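Local atomic coordinates of SPI-1 type 3 secretion system secretin (Salmonella enterica subsp. enterica serovar Typhimurium, PDB entry 4G08), a protein that forms a ring-shaped multimer with an apparent central pore in the outer membrane, as part of the type III secretion system that injects bacterial effector proteins into host cells. Residues R24-A29 against F53-P58; G70-F75 against Y81-S86; E102-L107 against Y117-D122. All coordinates share one frame; numbering follows the deposited sequence.

The three contacts lie in series. Contact 1 and contact 2 belong to the N0 domain and touch each other: CG of Phe27 lies 3.3 Å from CD1 of Ile82. Contact 1, only partly buried, is purely apolar, an aromatic cluster between a helix and residues 53-58. Contact 2 is the buried one, a beta hairpin near the middle of the chain, held chiefly by backbone hydrogen bonds. Contact 3, again partly buried, joins a helix to an irregular segment in the following domain, about 31 Å from contact 1 between centres, and combines a leucine side chain against the helix with two bridging waters. Tyr117 links it to contact 2 through a probable hydrogen bond to Trp73.

Contact 1: residues R24-A29 against F53-P58; sequences RTFFDA and FEFHDP
The Phe26 ring takes part in two edge-to-face pairs at once, giving its edge to Phe53 and its face to Phe55. Toward Phe53 the leading atom is Phe26 CE1, which stands 3.5 Å from Phe53 CG and is displaced from the middle of that ring toward the rim. The two planes meet at 67°, with centroids 4.7 Å apart, so this is a close T-shaped stack. Phe55 comes in the other sense: its edge is turned to the face of Phe26 in an offset edge-to-face pair, centroids 5.7 Å apart. Phe26 reaches both rings because its CG is anti to the backbone N (chi1 176°), carrying the ring from helix 23-30 across to the 53-58 segment. One turn further along, Ala29 adds a looser touch, its CB 4.3 Å from CE2 of Phe55. Phe16 of strand 16-22 packs against Phe26, Ala29 and Phe55, and Leu61 of helix 58-69 against Phe26 and Phe55. No hydrogen bond crosses between 24-29 and 53-58, so between the two segments the contact rests on dispersion and the weak electrostatics of ring edges on ring faces, within the hydrophobic packing of the N0 domain.

Contact 2: residues G70-F75 against Y81-S86; sequences GLIWYF and YIYDAS
Two tyrosine rings of strand 81-84 turn an edge to carbonyl oxygens of strand 71-75: Tyr81 meets the O of Tyr74 near its ring plane, with Tyr81 CD1 3.7 Å away, and Tyr83 meets the O of Ile72 likewise, with Tyr83 CD1 at 3.9 Å. In each case the tyrosine's own backbone N donates to the same oxygen. Tyr83 N reaches Ile72 O at 2.8 Å, nearly along the C=O axis, and Tyr81 N meets Tyr74 O almost straight, with 174° at the hydrogen. The return bonds run from Ile72 N to Tyr83 O and from Tyr74 N to Tyr81 O, making two hydrogen-bonded pairs of an antiparallel hairpin. Beyond the strand, Ala85 N continues the series to Gly70 O at 3.0 Å, approaching from above the carbonyl plane. Ile72, Tyr74, Tyr81 and Tyr83 share one face of the sheet, where Ile72 CG1 rests 3.7 Å from Tyr83 CB. On the other face Ile82 spreads its branches: CG1 touches Trp73 CB, while CG2 meets Leu71 CD1 at 4.1 Å. At the open end Asp84 OD2 accepts from Ser86 N, which makes an Asx turn, and also from Ser86 OG; OD1 has a salt bridge to Lys47. The face with Leu71 and Ile82 packs on Phe27 of helix 23-30, and Trp73 lies against helix 58-69. The tyrosine face looks to helix 134-150 of the next domain, and strand 80-84 also pairs with strand 38-40.

Contact 3: residues E102-L107 against Y117-D122; sequences EFNNFL and YPLRGD
Helix 102-107 and the extended 117-122 segment come nearest at Asn104 and Leu119, whose CA atoms are 7.4 Å apart, too far for direct backbone bonding. Leu119 CD2 sits at the edge of the Phe103 ring, near the ring plane, 3.5 Å from Phe103 CD2, and the same methyl touches Leu107 CD1 at 3.8 Å. A chi1 of -178° swings the Phe103 ring away from the backbone N and toward Leu119, and Leu107, one turn further along, lays its CG over one face of that ring. Asn104 OD1 also lies 3.8 Å from Leu119 CD2, so three helix side chains touch this single methyl.

The Asn104 side chain runs alongside that of Leu119, pointing the other way, and reaches its backbone through two waters. One donates to Asn104 OD1 at 2.9 Å and accepts from Leu119 N at 3.0 Å. The other accepts from Asn104 ND2 and donates to Leu119 O, each leg 2.8 Å long. The pair of waters thus satisfies both backbone polar atoms of Leu119 and, with a weak bond from Asn104 ND2 to Leu100 O, probably helps to fix the rotation of the amide.

Around the contact, Phe103 also packs on Ala143, Ala144 and Met147 of helix 134-150, while Leu119 lies on Phe128 and Val130 of strand 127-132. Helix 100-109 is thereby joined to helix 134-150 and to the sheet of this short domain, in which Arg120 bonds by its backbone to Tyr129.

Contact 1: residues R24-A29 against F53-P58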
loop_
_atom_site.group_PDB
_atom_site.type_symbol
_atom_site.label_atom_id
_atom_site.label_comp_id
_atom_site.label_asym_id
_atom_site.label_seq_id
_atom_site.Cartn_x
_atom_site.Cartn_y
_atom_site.Cartn_z
ATOM N N ARG A 24 7.519 11.253 -10.822
ATOM C CA ARG A 24 8.517 10.226 -11.063
ATOM C C ARG A 24 9.914 10.743 -10.775
ATOM O O ARG A 24 10.700 10.091 -10.095
ATOM C CB ARG A 24 8.454 9.680 -12.482
ATOM C CG ARG A 24 9.258 8.400 -12.628
ATOM C CD ARG A 24 9.107 7.774 -14.002
ATOM N NE ARG A 24 7.713 7.504 -14.342
ATOM C CZ ARG A 24 7.061 6.418 -13.950
ATOM N NH1 ARG A 24 7.666 5.548 -13.156
ATOM N NH2 ARG A 24 5.826 6.182 -14.376
ATOM N N THR A 25 10.212 11.931 -11.267
ATOM C CA THR A 25 11.497 12.543 -10.998
ATOM C C THR A 25 11.668 12.791 -9.507
ATOM O O THR A 25 12.680 12.411 -8.910
ATOM C CB THR A 25 11.609 13.864 -11.754
ATOM O OG1 THR A 25 11.667 13.594 -13.160
ATOM C CG2 THR A 25 12.844 14.623 -11.330
ATOM N N PHE A 26 10.607 13.275 -8.883
ATOM C CA PHE A 26 10.654 13.602 -7.471
ATOM C C PHE A 26 10.940 12.372 -6.618
ATOM O O PHE A 26 11.842 12.386 -5.782
ATOM C CB PHE A 26 9.340 14.230 -7.043
ATOM C CG PHE A 26 9.262 14.501 -5.581
ATOM C CD1 PHE A 26 9.904 15.595 -5.037
ATOM C CD2 PHE A 26 8.671 13.589 -4.741
ATOM C CE1 PHE A 26 9.891 15.808 -3.677
ATOM C CE2 PHE A 26 8.614 13.817 -3.389
ATOM C CZ PHE A 26 9.246 14.916 -2.855
ATOM N N PHE A 27 10.184 11.303 -6.828
ATOM C CA PHE A 27 10.390 10.106 -6.020
ATOM C C PHE A 27 11.677 9.371 -6.341
ATOM O O PHE A 27 12.291 8.803 -5.442
ATOM C CB PHE A 27 9.210 9.157 -6.120
ATOM C CG PHE A 27 8.038 9.597 -5.327
ATOM C CD1 PHE A 27 8.153 9.824 -3.973
ATOM C CD2 PHE A 27 6.871 9.945 -5.962
ATOM C CE1 PHE A 27 7.088 10.312 -3.251
ATOM C CE2 PHE A 27 5.804 10.445 -5.252
ATOM C CZ PHE A 27 5.907 10.618 -3.891
ATOM N N ASP A 28 12.179 9.525 -7.559
ATOM C CA ASP A 28 13.530 9.064 -7.855
ATOM C C ASP A 28 14.540 9.794 -6.987
ATOM O O ASP A 28 15.466 9.185 -6.455
ATOM C CB ASP A 28 13.877 9.267 -9.326
ATOM C CG ASP A 28 13.316 8.174 -10.206
ATOM O OD1 ASP A 28 12.827 7.161 -9.663
ATOM O OD2 ASP A 28 13.312 8.350 -11.442
ATOM N N ALA A 29 14.328 11.090 -6.803
ATOM C CA ALA A 29 15.214 11.890 -5.969
ATOM C C ALA A 29 15.167 11.422 -4.520
ATOM O O ALA A 29 16.202 11.274 -3.871
ATOM C CB ALA A 29 14.841 13.356 -6.062
ATOM N N PHE A 53 12.184 20.663 -0.649
ATOM C CA PHE A 53 12.131 19.380 0.026
ATOM C C PHE A 53 13.438 18.982 0.662
ATOM O O PHE A 53 14.506 19.047 0.045
ATOM C CB PHE A 53 11.675 18.280 -0.916
ATOM C CG PHE A 53 10.266 18.419 -1.350
ATOM C CD1 PHE A 53 9.244 17.922 -0.575
ATOM C CD2 PHE A 53 9.960 19.148 -2.478
ATOM C CE1 PHE A 53 7.937 18.127 -0.934
ATOM C CE2 PHE A 53 8.656 19.364 -2.840
ATOM C CZ PHE A 53 7.642 18.857 -2.063
ATOM N N GLU A 54 13.299 18.434 1.857
ATOM C CA GLU A 54 14.372 17.751 2.546
ATOM C C GLU A 54 13.890 16.343 2.837
ATOM O O GLU A 54 12.712 16.119 3.120
ATOM C CB GLU A 54 14.681 18.456 3.866
ATOM C CG GLU A 54 15.446 19.761 3.721
ATOM C CD GLU A 54 16.863 19.567 3.215
ATOM O OE1 GLU A 54 17.442 18.484 3.453
ATOM O OE2 GLU A 54 17.423 20.525 2.639
ATOM N N PHE A 55 14.799 15.393 2.708
ATOM C CA PHE A 55 14.447 13.995 2.802
ATOM C C PHE A 55 14.994 13.414 4.103
ATOM O O PHE A 55 15.528 12.309 4.127
ATOM C CB PHE A 55 14.994 13.249 1.590
ATOM C CG PHE A 55 14.418 13.720 0.285
ATOM C CD1 PHE A 55 13.052 13.890 0.145
ATOM C CD2 PHE A 55 15.239 14.070 -0.769
ATOM C CE1 PHE A 55 12.516 14.351 -1.037
ATOM C CE2 PHE A 55 14.706 14.520 -1.960
ATOM C CZ PHE A 55 13.342 14.696 -2.081
ATOM N N HIS A 56 14.825 14.144 5.182
ATOM C CA HIS A 56 15.321 13.729 6.493
ATOM C C HIS A 56 14.430 12.664 7.112
ATOM O O HIS A 56 14.755 12.091 8.123
ATOM C CB HIS A 56 15.423 14.933 7.435
ATOM C CG HIS A 56 14.188 15.755 7.480
ATOM N ND1 HIS A 56 13.940 16.755 6.574
ATOM C CD2 HIS A 56 13.118 15.713 8.298
ATOM C CE1 HIS A 56 12.758 17.283 6.816
ATOM N NE2 HIS A 56 12.236 16.665 7.858
ATOM N N ASP A 57 13.279 12.427 6.492
ATOM C CA ASP A 57 12.332 11.445 7.006
ATOM C C ASP A 57 11.363 11.023 5.913
ATOM O O ASP A 57 10.227 11.485 5.872
ATOM C CB ASP A 57 11.559 12.021 8.191
ATOM C CG ASP A 57 10.694 10.986 8.886
ATOM O OD1 ASP A 57 10.539 9.865 8.352
ATOM O OD2 ASP A 57 10.076 11.336 9.916
ATOM N N PRO A 58 11.798 10.093 5.057
ATOM C CA PRO A 58 11.085 9.763 3.827
ATOM C C PRO A 58 9.690 9.185 4.057
ATOM O O PRO A 58 8.752 9.512 3.325
ATOM C CB PRO A 58 11.988 8.721 3.178
ATOM C CG PRO A 58 13.356 9.061 3.657
ATOM C CD PRO A 58 13.221 9.717 4.995
#

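Contact 2: residues G70-F75 against Y81-S86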
loop_
_atom_site.group_PDB
_atom_site.type_symbol
_atom_site.label_atom_id
_atom_site.label_comp_id
_atom_site.label_asym_id
_atom_site.label_seq_id
_atom_site.Cartn_x
_atom_site.Cartn_y
_atom_site.Cartn_z
ATOM N N GLY A 70 -3.051 13.246 -3.165
ATOM C CA GLY A 70 -3.948 12.160 -3.550
ATOM C C GLY A 70 -3.184 10.970 -4.095
ATOM O O GLY A 70 -3.367 10.571 -5.246
ATOM N N LEU A 71 -2.363 10.382 -3.230
ATOM C CA LEU A 71 -1.580 9.193 -3.541
ATOM C C LEU A 71 -1.896 8.071 -2.557
ATOM O O LEU A 71 -2.293 8.316 -1.412
ATOM C CB LEU A 71 -0.084 9.506 -3.463
ATOM C CG LEU A 71 0.444 10.704 -4.243
ATOM C CD1 LEU A 71 1.944 10.847 -4.049
ATOM C CD2 LEU A 71 0.110 10.548 -5.710
ATOM N N ILE A 72 -1.516 6.860 -2.938
ATOM C CA ILE A 72 -1.452 5.756 -2.004
ATOM C C ILE A 72 -0.157 4.993 -2.241
ATOM O O ILE A 72 0.371 4.992 -3.350
ATOM C CB ILE A 72 -2.657 4.817 -2.195
ATOM C CG1 ILE A 72 -2.712 4.321 -3.640
ATOM C CG2 ILE A 72 -3.945 5.558 -1.891
ATOM C CD1 ILE A 72 -3.930 3.483 -3.975
ATOM N N TRP A 73 0.425 4.472 -1.171
ATOM C CA TRP A 73 1.729 3.835 -1.267
ATOM C C TRP A 73 1.846 2.613 -0.381
ATOM O O TRP A 73 1.064 2.420 0.548
ATOM C CB TRP A 73 2.837 4.824 -0.934
ATOM C CG TRP A 73 2.840 5.239 0.468
ATOM C CD1 TRP A 73 1.971 6.090 1.066
ATOM C CD2 TRP A 73 3.780 4.849 1.467
ATOM N NE1 TRP A 73 2.289 6.235 2.389
ATOM C CE2 TRP A 73 3.418 5.507 2.653
ATOM C CE3 TRP A 73 4.910 4.029 1.464
ATOM C CZ2 TRP A 73 4.154 5.386 3.825
ATOM C CZ3 TRP A 73 5.618 3.878 2.639
ATOM C CH2 TRP A 73 5.245 4.562 3.800
ATOM N N TYR A 74 2.788 1.752 -0.744
ATOM C CA TYR A 74 3.032 0.514 -0.033
ATOM C C TYR A 74 4.523 0.209 -0.076
ATOM O O TYR A 74 5.165 0.377 -1.108
ATOM C CB TYR A 74 2.246 -0.616 -0.697
ATOM C CG TYR A 74 2.335 -1.929 0.026
ATOM C CD1 TYR A 74 1.947 -2.038 1.351
ATOM C CD2 TYR A 74 2.879 -3.040 -0.590
ATOM C CE1 TYR A 74 2.024 -3.241 2.014
ATOM C CE2 TYR A 74 2.983 -4.243 0.073
ATOM C CZ TYR A 74 2.594 -4.326 1.387
ATOM O OH TYR A 74 2.785 -5.500 2.079
ATOM N N PHE A 75 5.082 -0.170 1.064
ATOM C CA PHE A 75 6.436 -0.712 1.120
ATOM C C PHE A 75 6.328 -2.199 1.397
ATOM O O PHE A 75 5.715 -2.594 2.388
ATOM C CB PHE A 75 7.212 -0.040 2.254
ATOM C CG PHE A 75 8.547 -0.663 2.530
ATOM C CD1 PHE A 75 9.528 -0.686 1.560
ATOM C CD2 PHE A 75 8.856 -1.113 3.798
ATOM C CE1 PHE A 75 10.766 -1.230 1.829
ATOM C CE2 PHE A 75 10.088 -1.658 4.074
ATOM C CZ PHE A 75 11.045 -1.719 3.087
ATOM N N TYR A 81 6.026 1.240 -3.593
ATOM C CA TYR A 81 5.111 1.432 -4.706
ATOM C C TYR A 81 4.240 2.635 -4.431
ATOM O O TYR A 81 3.674 2.759 -3.411
ATOM C CB TYR A 81 4.224 0.197 -4.939
ATOM C CG TYR A 81 4.968 -1.087 -5.144
ATOM C CD1 TYR A 81 5.524 -1.745 -4.080
ATOM C CD2 TYR A 81 5.086 -1.661 -6.376
ATOM C CE1 TYR A 81 6.187 -2.875 -4.238
ATOM C CE2 TYR A 81 5.764 -2.822 -6.526
ATOM C CZ TYR A 81 6.312 -3.420 -5.451
ATOM O OH TYR A 81 6.994 -4.603 -5.536
ATOM N N ILE A 82 4.146 3.501 -5.406
ATOM C CA ILE A 82 3.345 4.713 -5.312
ATOM C C ILE A 82 2.330 4.769 -6.449
ATOM O O ILE A 82 2.664 4.551 -7.614
ATOM C CB ILE A 82 4.231 5.971 -5.351
ATOM C CG1 ILE A 82 5.182 5.976 -4.150
ATOM C CG2 ILE A 82 3.370 7.228 -5.346
ATOM C CD1 ILE A 82 6.371 6.892 -4.314
ATOM N N TYR A 83 1.075 4.998 -6.079
ATOM C CA TYR A 83 -0.023 5.082 -7.034
ATOM C C TYR A 83 -0.807 6.355 -6.805
ATOM O O TYR A 83 -0.849 6.866 -5.691
ATOM C CB TYR A 83 -0.994 3.920 -6.855
ATOM C CG TYR A 83 -0.373 2.562 -6.961
ATOM C CD1 TYR A 83 0.138 1.940 -5.838
ATOM C CD2 TYR A 83 -0.509 1.815 -8.121
ATOM C CE1 TYR A 83 0.630 0.663 -5.897
ATOM C CE2 TYR A 83 -0.049 0.522 -8.182
ATOM C CZ TYR A 83 0.521 -0.047 -7.063
ATOM O OH TYR A 83 0.974 -1.340 -7.089
ATOM N N ASP A 84 -1.593 6.730 -7.809
ATOM C CA ASP A 84 -2.624 7.747 -7.661
ATOM C C ASP A 84 -3.772 7.153 -6.866
ATOM O O ASP A 84 -4.084 5.976 -7.007
ATOM C CB ASP A 84 -3.115 8.186 -9.044
ATOM C CG ASP A 84 -3.987 9.426 -8.991
ATOM O OD1 ASP A 84 -3.426 10.538 -8.846
ATOM O OD2 ASP A 84 -5.180 9.321 -9.348
ATOM N N ALA A 85 -4.482 7.980 -6.119
ATOM C CA ALA A 85 -5.604 7.472 -5.354
ATOM C C ALA A 85 -6.631 6.841 -6.286
ATOM O O ALA A 85 -7.332 5.902 -5.905
ATOM C CB ALA A 85 -6.237 8.582 -4.537
ATOM N N SER A 86 -6.591 7.236 -7.555
ATOM C CA SER A 86 -7.567 6.764 -8.534
ATOM C C SER A 86 -7.323 5.304 -8.930
ATOM O O SER A 86 -8.159 4.680 -9.583
ATOM C CB SER A 86 -7.545 7.658 -9.776
ATOM O OG SER A 86 -6.452 7.341 -10.623
#

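Contact 3: residues E102-L107 against Y117-D122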
loop_
_atom_site.group_PDB
_atom_site.type_symbol
_atom_site.label_atom_id
_atom_site.label_comp_id
_atom_site.label_asym_id
_atom_site.label_seq_id
_atom_site.Cartn_x
_atom_site.Cartn_y
_atom_site.Cartn_z
ATOM N N GLU A 102 -7.846 -14.065 13.332
ATOM C CA GLU A 102 -6.717 -14.953 13.044
ATOM C C GLU A 102 -6.007 -14.528 11.761
ATOM O O GLU A 102 -4.783 -14.573 11.678
ATOM C CB GLU A 102 -7.247 -16.385 12.900
ATOM C CG GLU A 102 -6.216 -17.502 12.798
ATOM C CD GLU A 102 -6.865 -18.859 12.534
ATOM O OE1 GLU A 102 -8.115 -18.948 12.580
ATOM O OE2 GLU A 102 -6.129 -19.820 12.217
ATOM N N PHE A 103 -6.783 -14.176 10.746
ATOM C CA PHE A 103 -6.218 -13.775 9.465
ATOM C C PHE A 103 -5.484 -12.438 9.550
ATOM O O PHE A 103 -4.335 -12.320 9.128
ATOM C CB PHE A 103 -7.316 -13.700 8.418
ATOM C CG PHE A 103 -6.820 -13.333 7.065
ATOM C CD1 PHE A 103 -5.918 -14.148 6.412
ATOM C CD2 PHE A 103 -7.154 -12.121 6.504
ATOM C CE1 PHE A 103 -5.430 -13.801 5.176
ATOM C CE2 PHE A 103 -6.631 -11.743 5.292
ATOM C CZ PHE A 103 -5.771 -12.587 4.625
ATOM N N ASN A 104 -6.088 -11.496 10.261
ATOM C CA ASN A 104 -5.459 -10.217 10.548
ATOM C C ASN A 104 -4.111 -10.398 11.216
ATOM O O ASN A 104 -3.117 -9.801 10.807
ATOM C CB ASN A 104 -6.344 -9.420 11.490
ATOM C CG ASN A 104 -7.067 -8.299 10.795
ATOM O OD1 ASN A 104 -6.450 -7.404 10.216
ATOM N ND2 ASN A 104 -8.380 -8.279 10.945
ATOM N N ASN A 105 -4.101 -11.147 12.309
ATOM C CA ASN A 105 -2.861 -11.378 13.030
ATOM C C ASN A 105 -1.822 -12.027 12.150
ATOM O O ASN A 105 -0.641 -11.704 12.228
ATOM C CB ASN A 105 -3.108 -12.251 14.240
ATOM C CG ASN A 105 -3.880 -11.533 15.310
ATOM O OD1 ASN A 105 -4.012 -10.310 15.277
ATOM N ND2 ASN A 105 -4.462 -12.291 16.224
ATOM N N PHE A 106 -2.272 -12.901 11.268
ATOM C CA PHE A 106 -1.363 -13.571 10.374
ATOM C C PHE A 106 -0.682 -12.560 9.456
ATOM O O PHE A 106 0.537 -12.597 9.276
ATOM C CB PHE A 106 -2.121 -14.605 9.561
ATOM C CG PHE A 106 -1.322 -15.197 8.456
ATOM C CD1 PHE A 106 -0.281 -16.063 8.730
ATOM C CD2 PHE A 106 -1.524 -14.790 7.161
ATOM C CE1 PHE A 106 0.475 -16.600 7.714
ATOM C CE2 PHE A 106 -0.754 -15.298 6.140
ATOM C CZ PHE A 106 0.248 -16.204 6.416
ATOM N N LEU A 107 -1.457 -11.629 8.909
ATOM C CA LEU A 107 -0.884 -10.601 8.049
ATOM C C LEU A 107 0.084 -9.737 8.837
ATOM O O LEU A 107 1.073 -9.249 8.291
ATOM C CB LEU A 107 -1.968 -9.712 7.456
ATOM C CG LEU A 107 -2.942 -10.404 6.515
ATOM C CD1 LEU A 107 -3.921 -9.372 5.998
ATOM C CD2 LEU A 107 -2.193 -11.060 5.370
ATOM N N TYR A 117 -4.457 0.643 5.301
ATOM C CA TYR A 117 -5.404 -0.078 4.453
ATOM C C TYR A 117 -5.939 -1.313 5.161
ATOM O O TYR A 117 -5.607 -2.442 4.801
ATOM C CB TYR A 117 -4.753 -0.464 3.128
ATOM C CG TYR A 117 -3.971 0.660 2.496
ATOM C CD1 TYR A 117 -4.604 1.800 2.026
ATOM C CD2 TYR A 117 -2.596 0.597 2.409
ATOM C CE1 TYR A 117 -3.877 2.855 1.507
ATOM C CE2 TYR A 117 -1.862 1.649 1.913
ATOM C CZ TYR A 117 -2.502 2.786 1.493
ATOM O OH TYR A 117 -1.741 3.826 1.006
ATOM N N PRO A 118 -6.745 -1.096 6.206
ATOM C CA PRO A 118 -7.148 -2.156 7.107
ATOM C C PRO A 118 -8.205 -3.061 6.500
ATOM O O PRO A 118 -8.885 -2.681 5.548
ATOM C CB PRO A 118 -7.726 -1.393 8.299
ATOM C CG PRO A 118 -8.262 -0.147 7.703
ATOM C CD PRO A 118 -7.282 0.212 6.625
ATOM N N LEU A 119 -8.288 -4.278 7.018
ATOM C CA LEU A 119 -9.339 -5.207 6.645
ATOM C C LEU A 119 -10.613 -4.808 7.363
ATOM O O LEU A 119 -10.584 -4.492 8.550
ATOM C CB LEU A 119 -8.951 -6.617 7.078
ATOM C CG LEU A 119 -8.099 -7.402 6.092
ATOM C CD1 LEU A 119 -6.992 -6.550 5.507
ATOM C CD2 LEU A 119 -7.525 -8.636 6.759
ATOM N N ARG A 120 -11.714 -4.756 6.629
ATOM C CA ARG A 120 -12.977 -4.310 7.199
ATOM C C ARG A 120 -13.994 -5.424 7.096
ATOM O O ARG A 120 -14.458 -5.754 6.006
ATOM C CB ARG A 120 -13.488 -3.077 6.458
ATOM C CG ARG A 120 -12.667 -1.831 6.730
ATOM C CD ARG A 120 -12.282 -1.135 5.444
ATOM N NE ARG A 120 -13.439 -0.915 4.592
ATOM C CZ ARG A 120 -13.381 -0.881 3.271
ATOM N NH1 ARG A 120 -12.217 -1.056 2.663
ATOM N NH2 ARG A 120 -14.473 -0.634 2.564
ATOM N N GLY A 121 -14.373 -5.978 8.238
ATOM C CA GLY A 121 -15.260 -7.127 8.240
ATOM C C GLY A 121 -15.959 -7.290 9.565
ATOM O O GLY A 121 -16.006 -6.361 10.371
ATOM N N ASP A 122 -16.558 -8.453 9.774
ATOM C CA ASP A 122 -17.069 -8.790 11.091
ATOM C C ASP A 122 -17.201 -10.284 11.260
ATOM O O ASP A 122 -17.175 -11.041 10.291
ATOM C CB ASP A 122 -18.416 -8.120 11.353
ATOM C CG ASP A 122 -19.483 -8.556 10.375
ATOM O OD1 ASP A 122 -19.262 -8.370 9.156
ATOM O OD2 ASP A 122 -20.637 -8.748 10.819
HETATM O O HOH W 1 -6.996 -4.616 9.688
HETATM O O HOH W 2 -10.437 -6.403 10.597
#